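Local coordinates for heme-binding protein A / AI-2 binding protein A (Helicobacter pylori SS1, PDB 6OFQ) that binds peptides, here with the sequence STSA, and probably delivers them to an ABC transporter as its periplasmic substrate-binding protein, at residues A289-S294 with W428-A433; N337-T342 with N437-L442. All blocks are in the same frame, centred on the assembly; numbering follows the deposited sequence.

Contact 1 of 2, residues A289-S294 with W428-A433; sequences AGLLAS and WMADIA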
ATOM      1  N   ALA A 289      -8.669  -8.755  11.700  1.00  5.76           N
ATOM      2  CA  ALA A 289      -9.153  -7.391  11.767  1.00  6.35           C
ATOM      3  C   ALA A 289      -8.688  -6.435  10.694  1.00  7.14           C
ATOM      4  O   ALA A 289      -9.399  -5.583  10.115  1.00  8.76           O
ATOM      5  CB  ALA A 289      -8.731  -6.795  13.098  1.00  7.30           C
ATOM      6  N   GLY A 290      -7.420  -6.632  10.404  1.00  6.63           N
ATOM      7  CA  GLY A 290      -6.810  -5.950   9.229  1.00  7.18           C
ATOM      8  C   GLY A 290      -6.034  -4.691   9.628  1.00  6.41           C
ATOM      9  O   GLY A 290      -6.193  -4.110  10.705  1.00  6.68           O
ATOM     10  N   LEU A 291      -5.203  -4.225   8.713  1.00  5.64           N
ATOM     11  CA  LEU A 291      -4.422  -2.973   8.788  1.00  5.07           C
ATOM     12  C   LEU A 291      -4.857  -2.009   7.679  1.00  4.54           C
ATOM     13  O   LEU A 291      -4.070  -1.202   7.176  1.00  4.15           O
ATOM     14  CB  LEU A 291      -2.921  -3.175   8.745  1.00  5.64           C
ATOM     15  CG  LEU A 291      -2.387  -3.861   9.995  1.00  6.46           C
ATOM     16  CD1 LEU A 291      -0.979  -4.362   9.795  1.00  6.21           C
ATOM     17  CD2 LEU A 291      -2.215  -2.774  11.050  1.00  8.28           C
ATOM     18  N   LEU A 292      -6.131  -2.100   7.348  1.00  5.38           N
ATOM     19  CA  LEU A 292      -6.737  -1.416   6.200  1.00  6.18           C
ATOM     20  C   LEU A 292      -7.660  -0.296   6.606  1.00  6.07           C
ATOM     21  O   LEU A 292      -8.408  -0.398   7.580  1.00  6.85           O
ATOM     22  CB  LEU A 292      -7.628  -2.432   5.444  1.00  8.47           C
ATOM     23  CG  LEU A 292      -6.934  -3.696   4.936  1.00 10.10           C
ATOM     24  CD1 LEU A 292      -7.845  -4.899   4.750  1.00 11.49           C
ATOM     25  CD2 LEU A 292      -6.338  -3.315   3.589  1.00 10.34           C
ATOM     26  N   ALA A 293      -7.714   0.768   5.810  1.00  5.48           N
ATOM     27  CA  ALA A 293      -8.711   1.810   5.959  1.00  5.60           C
ATOM     28  C   ALA A 293      -9.265   2.148   4.577  1.00  5.75           C
ATOM     29  O   ALA A 293      -8.533   2.076   3.579  1.00  6.49           O
ATOM     30  CB  ALA A 293      -8.164   3.063   6.624  1.00  5.97           C
ATOM     31  N   SER A 294     -10.560   2.453   4.507  1.00  4.82           N
ATOM     32  CA  SER A 294     -11.272   2.818   3.267  1.00  5.28           C
ATOM     33  C   SER A 294     -12.125   4.041   3.559  1.00  4.83           C
ATOM     34  O   SER A 294     -12.843   4.085   4.538  1.00  4.38           O
ATOM     35  CB  SER A 294     -12.159   1.614   2.856  1.00  6.66           C
ATOM     36  OG  SER A 294     -12.821   1.917   1.640  1.00 12.62           O
ATOM     37  N   TRP A 428      -6.123   2.339   1.887  1.00  4.66           N
ATOM     38  CA  TRP A 428      -4.723   2.131   2.241  1.00  4.44           C
ATOM     39  C   TRP A 428      -4.551   0.908   3.120  1.00  4.87           C
ATOM     40  O   TRP A 428      -5.346   0.658   4.065  1.00  6.79           O
ATOM     41  CB  TRP A 428      -4.181   3.304   3.040  1.00  4.75           C
ATOM     42  CG  TRP A 428      -2.700   3.387   3.218  1.00  4.56           C
ATOM     43  CD1 TRP A 428      -1.993   3.212   4.385  1.00  4.32           C
ATOM     44  CD2 TRP A 428      -1.768   3.819   2.243  1.00  4.42           C
ATOM     45  NE1 TRP A 428      -0.677   3.516   4.185  1.00  4.27           N
ATOM     46  CE2 TRP A 428      -0.513   3.886   2.867  1.00  4.55           C
ATOM     47  CE3 TRP A 428      -1.871   4.131   0.876  1.00  4.61           C
ATOM     48  CZ2 TRP A 428       0.630   4.230   2.179  1.00  4.79           C
ATOM     49  CZ3 TRP A 428      -0.737   4.506   0.222  1.00  4.88           C
ATOM     50  CH2 TRP A 428       0.487   4.589   0.876  1.00  5.73           C
ATOM     51  N   MET A 429      -3.563   0.119   2.806  1.00  4.06           N
ATOM     52  CA  MET A 429      -3.067  -0.966   3.660  1.00  3.96           C
ATOM     53  C   MET A 429      -1.755  -0.473   4.242  1.00  3.84           C
ATOM     54  O   MET A 429      -0.848  -0.020   3.525  1.00  3.72           O
ATOM     55  CB  MET A 429      -2.774  -2.157   2.754  1.00  4.70           C
ATOM     56  CG  MET A 429      -1.975  -3.271   3.393  1.00  5.32           C
ATOM     57  SD  MET A 429      -2.822  -3.996   4.824  1.00  5.37           S
ATOM     58  CE  MET A 429      -1.501  -4.999   5.541  1.00  5.43           C
ATOM     59  N   ALA A 430      -1.637  -0.553   5.570  1.00  3.33           N
ATOM     60  CA  ALA A 430      -0.372  -0.231   6.227  1.00  3.35           C
ATOM     61  C   ALA A 430       0.798  -0.893   5.555  1.00  3.42           C
ATOM     62  O   ALA A 430       0.805  -2.106   5.358  1.00  3.26           O
ATOM     63  CB  ALA A 430      -0.395  -0.613   7.692  1.00  3.43           C
ATOM     64  N   ASP A 431       1.852  -0.101   5.338  1.00  3.23           N
ATOM     65  CA  ASP A 431       3.151  -0.640   4.982  1.00  3.71           C
ATOM     66  C   ASP A 431       3.976  -1.045   6.189  1.00  3.65           C
ATOM     67  O   ASP A 431       4.836  -1.909   6.088  1.00  4.39           O
ATOM     68  CB  ASP A 431       3.968   0.348   4.118  1.00  3.84           C
ATOM     69  CG  ASP A 431       3.159   0.811   2.912  1.00  4.06           C
ATOM     70  OD1 ASP A 431       2.737  -0.081   2.101  1.00  3.86           O
ATOM     71  OD2 ASP A 431       2.927   2.046   2.808  1.00  4.29           O
ATOM     72  N   ILE A 432       3.811  -0.313   7.293  1.00  3.72           N
ATOM     73  CA  ILE A 432       4.513  -0.440   8.580  1.00  4.22           C
ATOM     74  C   ILE A 432       3.445  -0.180   9.639  1.00  4.37           C
ATOM     75  O   ILE A 432       2.493   0.540   9.378  1.00  3.76           O
ATOM     76  CB  ILE A 432       5.711   0.520   8.641  1.00  4.48           C
ATOM     77  CG1 ILE A 432       5.284   1.972   8.749  1.00  4.86           C
ATOM     78  CG2 ILE A 432       6.677   0.202   7.509  1.00  4.69           C
ATOM     79  CD1 ILE A 432       6.430   2.932   9.002  1.00  5.46           C
ATOM     80  N   ALA A 433       3.690  -0.712  10.836  1.00  4.99           N
ATOM     81  CA  ALA A 433       2.738  -0.463  11.925  1.00  5.61           C
ATOM     82  C   ALA A 433       3.124   0.806  12.685  1.00  6.03           C
ATOM     83  O   ALA A 433       3.679   0.767  13.784  1.00  8.25           O
ATOM     84  CB  ALA A 433       2.646  -1.697  12.856  1.00  7.58           C
TER
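Leu292 and Met429 face each other across an antiparallel strand pair in one lobe of this type II periplasmic binding protein, where the start of strand 292-298 lies beside the end of strand 423-429. They form the non-hydrogen-bonded pair, with both side chains on the same face of the sheet; Ala293 and Trp428 form the hydrogen-bonded pair next to it and point to the other face. Met429 can be followed outward. Its CB meets Leu292 CD2 at 3.8 Å. CG is anti to the backbone N (chi1 167°), and a bend at chi2 (61°) turns SD against the same methyl, Leu292 CD2, again at 3.8 Å. The terminal CE then comes to 4.0 Å from Leu291 CB, so the thioether spans two consecutive leucines. The backbone grip at the hydrogen-bonded pair is double: Ala293 N donates to Trp428 O over 2.9 Å, and Trp428 N returns a bond of 3.0 Å to Ala293 O. Trp428 O also receives a CA-H contact from Leu292 CA at 3.3 Å. On the far side of the sheet the Trp428 indole leads away from strand 292-298 to helix 436-443, packing on Thr441 and Leu442 and edge-to-face with the Phe438 ring. Past the strand ends, Asp431 OD2 is hydrogen-bonded to Tyr143 OH and Ile432 packs on helix 175-178, which ties the loop to residues more than 250 positions earlier in the chain. Where the regular pairing stops, the two segments still hold together: Leu291 CB touches Ala430 CB at 3.7 Å, and Ala430 N donates to Leu291 O over 3.0 Å, almost straight at hydrogen (174°) but tilted out of the carbonyl plane.

Contact 2 of 2, residues N337-T342 with N437-L442; sequences NPFPPT and NFLYTL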
ATOM      1  N   ASN A 337     -10.794   7.357  12.921  1.00  4.01           N
ATOM      2  CA  ASN A 337      -9.505   8.011  12.633  1.00  3.78           C
ATOM      3  C   ASN A 337      -8.934   7.545  11.307  1.00  3.27           C
ATOM      4  O   ASN A 337      -9.363   6.537  10.717  1.00  3.67           O
ATOM      5  CB  ASN A 337      -8.506   7.741  13.772  1.00  3.96           C
ATOM      6  CG  ASN A 337      -9.054   8.206  15.123  1.00  4.05           C
ATOM      7  OD1 ASN A 337      -9.376   9.404  15.228  1.00  4.44           O
ATOM      8  ND2 ASN A 337      -9.247   7.283  16.076  1.00  4.15           N
ATOM      9  N   PRO A 338      -7.885   8.213  10.807  1.00  3.46           N
ATOM     10  CA  PRO A 338      -7.368   7.840   9.477  1.00  3.73           C
ATOM     11  C   PRO A 338      -6.725   6.482   9.374  1.00  3.96           C
ATOM     12  O   PRO A 338      -6.556   6.006   8.265  1.00  4.68           O
ATOM     13  CB  PRO A 338      -6.353   8.907   9.139  1.00  3.90           C
ATOM     14  CG  PRO A 338      -6.820  10.082   9.962  1.00  4.25           C
ATOM     15  CD  PRO A 338      -7.332   9.509  11.259  1.00  4.07           C
ATOM     16  N   PHE A 339      -6.381   5.851  10.485  1.00  4.20           N
ATOM     17  CA  PHE A 339      -5.727   4.540  10.525  1.00  4.15           C
ATOM     18  C   PHE A 339      -6.476   3.619  11.488  1.00  4.49           C
ATOM     19  O   PHE A 339      -7.165   4.103  12.384  1.00  4.21           O
ATOM     20  CB  PHE A 339      -4.245   4.681  10.853  1.00  4.12           C
ATOM     21  CG  PHE A 339      -3.982   5.257  12.205  1.00  4.16           C
ATOM     22  CD1 PHE A 339      -3.771   6.604  12.396  1.00  4.10           C
ATOM     23  CD2 PHE A 339      -3.758   4.431  13.290  1.00  4.35           C
ATOM     24  CE1 PHE A 339      -3.488   7.097  13.668  1.00  4.62           C
ATOM     25  CE2 PHE A 339      -3.492   4.906  14.552  1.00  4.52           C
ATOM     26  CZ  PHE A 339      -3.296   6.235  14.753  1.00  4.31           C
ATOM     27  N   PRO A 340      -6.307   2.308  11.349  1.00  4.72           N
ATOM     28  CA  PRO A 340      -7.123   1.360  12.120  1.00  4.86           C
ATOM     29  C   PRO A 340      -6.593   1.157  13.540  1.00  5.38           C
ATOM     30  O   PRO A 340      -5.397   1.364  13.802  1.00  4.82           O
ATOM     31  CB  PRO A 340      -7.066   0.091  11.286  1.00  4.85           C
ATOM     32  CG  PRO A 340      -5.743   0.158  10.596  1.00  5.40           C
ATOM     33  CD  PRO A 340      -5.607   1.634  10.246  1.00  4.95           C
ATOM     34  N   PRO A 341      -7.460   0.637  14.425  1.00  5.46           N
ATOM     35  CA  PRO A 341      -7.130   0.466  15.833  1.00  5.95           C
ATOM     36  C   PRO A 341      -6.172  -0.683  16.120  1.00  6.92           C
ATOM     37  O   PRO A 341      -5.752  -0.815  17.270  1.00  8.51           O
ATOM     38  CB  PRO A 341      -8.484   0.299  16.516  1.00  6.20           C
ATOM     39  CG  PRO A 341      -9.384  -0.102  15.469  1.00  5.84           C
ATOM     40  CD  PRO A 341      -8.909   0.468  14.186  1.00  5.49           C
ATOM     41  N   THR A 342      -5.813  -1.433  15.087  1.00  6.76           N
ATOM     42  CA  THR A 342      -4.715  -2.408  15.178  1.00  6.85           C
ATOM     43  C   THR A 342      -3.349  -1.726  15.258  1.00  8.07           C
ATOM     44  O   THR A 342      -2.417  -2.466  15.516  1.00 10.44           O
ATOM     45  CB  THR A 342      -4.782  -3.331  13.975  1.00  7.71           C
ATOM     46  OG1 THR A 342      -5.084  -2.513  12.809  1.00  8.86           O
ATOM     47  CG2 THR A 342      -5.907  -4.312  14.160  1.00  7.45           C
ATOM     48  N   ASN A 437       2.841   6.344   8.707  1.00  3.32           N
ATOM     49  CA  ASN A 437       2.622   5.731   7.369  1.00  3.64           C
ATOM     50  C   ASN A 437       1.217   6.085   6.845  1.00  4.11           C
ATOM     51  O   ASN A 437       0.989   5.891   5.627  1.00  3.94           O
ATOM     52  CB  ASN A 437       2.864   4.224   7.463  1.00  3.64           C
ATOM     53  CG  ASN A 437       2.594   3.468   6.157  1.00  3.52           C
ATOM     54  OD1 ASN A 437       1.646   2.658   6.114  1.00  3.76           O
ATOM     55  ND2 ASN A 437       3.364   3.684   5.127  1.00  3.72           N
ATOM     56  N   PHE A 438       0.283   6.452   7.733  1.00  3.73           N
ATOM     57  CA  PHE A 438      -1.020   6.941   7.296  1.00  3.97           C
ATOM     58  C   PHE A 438      -1.024   8.458   7.381  1.00  4.05           C
ATOM     59  O   PHE A 438      -1.326   9.172   6.383  1.00  3.70           O
ATOM     60  CB  PHE A 438      -2.227   6.373   8.081  1.00  4.17           C
ATOM     61  CG  PHE A 438      -2.480   4.882   7.887  1.00  4.47           C
ATOM     62  CD1 PHE A 438      -1.610   3.891   8.386  1.00  4.74           C
ATOM     63  CD2 PHE A 438      -3.692   4.476   7.331  1.00  4.63           C
ATOM     64  CE1 PHE A 438      -1.964   2.545   8.239  1.00  4.61           C
ATOM     65  CE2 PHE A 438      -3.996   3.122   7.181  1.00  4.18           C
ATOM     66  CZ  PHE A 438      -3.147   2.163   7.667  1.00  4.30           C
ATOM     67  N   LEU A 439      -0.843   8.993   8.578  1.00  3.93           N
ATOM     68  CA  LEU A 439      -1.027  10.404   8.789  1.00  4.05           C
ATOM     69  C   LEU A 439      -0.059  11.249   7.963  1.00  3.96           C
ATOM     70  O   LEU A 439      -0.488  12.235   7.350  1.00  4.10           O
ATOM     71  CB  LEU A 439      -0.890  10.764  10.251  1.00  4.24           C
ATOM     72  CG  LEU A 439      -1.864  10.035  11.194  1.00  4.20           C
ATOM     73  CD1 LEU A 439      -1.496  10.383  12.636  1.00  4.87           C
ATOM     74  CD2 LEU A 439      -3.299  10.431  10.873  1.00  4.49           C
ATOM     75  N   TYR A 440       1.216  10.930   7.903  1.00  3.91           N
ATOM     76  CA  TYR A 440       2.143  11.780   7.169  1.00  4.00           C
ATOM     77  C   TYR A 440       2.130  11.467   5.693  1.00  4.29           C
ATOM     78  O   TYR A 440       2.042  12.362   4.816  1.00  4.87           O
ATOM     79  CB  TYR A 440       3.565  11.696   7.741  1.00  4.40           C
ATOM     80  CG  TYR A 440       4.426  12.872   7.300  1.00  4.87           C
ATOM     81  CD1 TYR A 440       4.261  14.073   7.960  1.00  5.55           C
ATOM     82  CD2 TYR A 440       5.304  12.802   6.246  1.00  5.45           C
ATOM     83  CE1 TYR A 440       4.974  15.200   7.589  1.00  6.69           C
ATOM     84  CE2 TYR A 440       6.056  13.947   5.886  1.00  6.79           C
ATOM     85  CZ  TYR A 440       5.830  15.098   6.589  1.00  6.75           C
ATOM     86  OH  TYR A 440       6.526  16.321   6.340  1.00 11.63           O
ATOM     87  N   THR A 441       2.129  10.192   5.356  1.00  3.72           N
ATOM     88  CA  THR A 441       2.223   9.827   3.957  1.00  4.08           C
ATOM     89  C   THR A 441       0.988  10.233   3.173  1.00  4.00           C
ATOM     90  O   THR A 441       1.096  10.475   1.969  1.00  4.15           O
ATOM     91  CB  THR A 441       2.434   8.313   3.900  1.00  4.43           C
ATOM     92  OG1 THR A 441       3.607   8.011   4.658  1.00  5.57           O
ATOM     93  CG2 THR A 441       2.685   7.764   2.471  1.00  5.03           C
ATOM     94  N   LEU A 442      -0.189  10.232   3.815  1.00  3.93           N
ATOM     95  CA  LEU A 442      -1.465  10.481   3.117  1.00  4.08           C
ATOM     96  C   LEU A 442      -2.101  11.810   3.399  1.00  4.39           C
ATOM     97  O   LEU A 442      -2.981  12.251   2.660  1.00  5.18           O
ATOM     98  CB  LEU A 442      -2.523   9.390   3.379  1.00  4.39           C
ATOM     99  CG  LEU A 442      -1.978   7.976   3.220  1.00  5.16           C
ATOM    100  CD1 LEU A 442      -3.044   6.985   3.689  1.00  5.87           C
ATOM    101  CD2 LEU A 442      -1.525   7.637   1.813  1.00  6.41           C
TER
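Next to Phe438, whose ring packs against Phe339, Asn437 OD1 is gripped by two N-H groups, the backbone N of Asp431 and NE1 of Trp428, pinning the first turn of helix 436-443. A proline-rich loop (Pro338, Phe339, Pro340) lies against this turn in a buried contact of CH-pi and apolar packing, with no hydrogen bond between the segments. Phe339 CB sits over one face of the Phe438 ring, 3.6 Å from its centroid and 17° off the normal, slightly toward the rim, where Phe438 CG is 3.5 Å from Phe339 CB. The neighbouring loop residues meet the same ring: Pro338 O approaches Phe438 CD2 at 3.4 Å, while Pro340 CD is 3.6 Å from Phe438 CZ, the two side chains crossing at about a right angle. Phe339 CG lies between its backbone N and carbonyl carbon (chi1 63°), and the ring beyond it brings CE1 to 4.0 Å from Leu439 CD1. Helices 462-473 and 477-494 supply further neighbours of Leu439, among them Leu468 and Tyr484. The other methyl of Leu439, CD2, rests on the Pro338 ring, 3.7 Å from Pro338 CG.

Overall arrangement
The centres of contacts 1 and 2 are about 8 Å apart, and the contacts interlock along the chain: 289-294, 337-342, 428-433 and 437-442 follow in that order, so the first and third segments pair, as do the second and fourth. Strand 423-429, an inner strand of the sheet between 292-298 and 373-380, leads through a short loop into helix 436-443, which meets the 337-342 loop of contact 2. The first two segments are joined as well, since Gly290 O lies 2.9 Å from Thr342 OG1, a probable hydrogen bond. Strand pair, helix and proline-rich loop thus form one connected, largely buried region within the family 5 solute-binding fold.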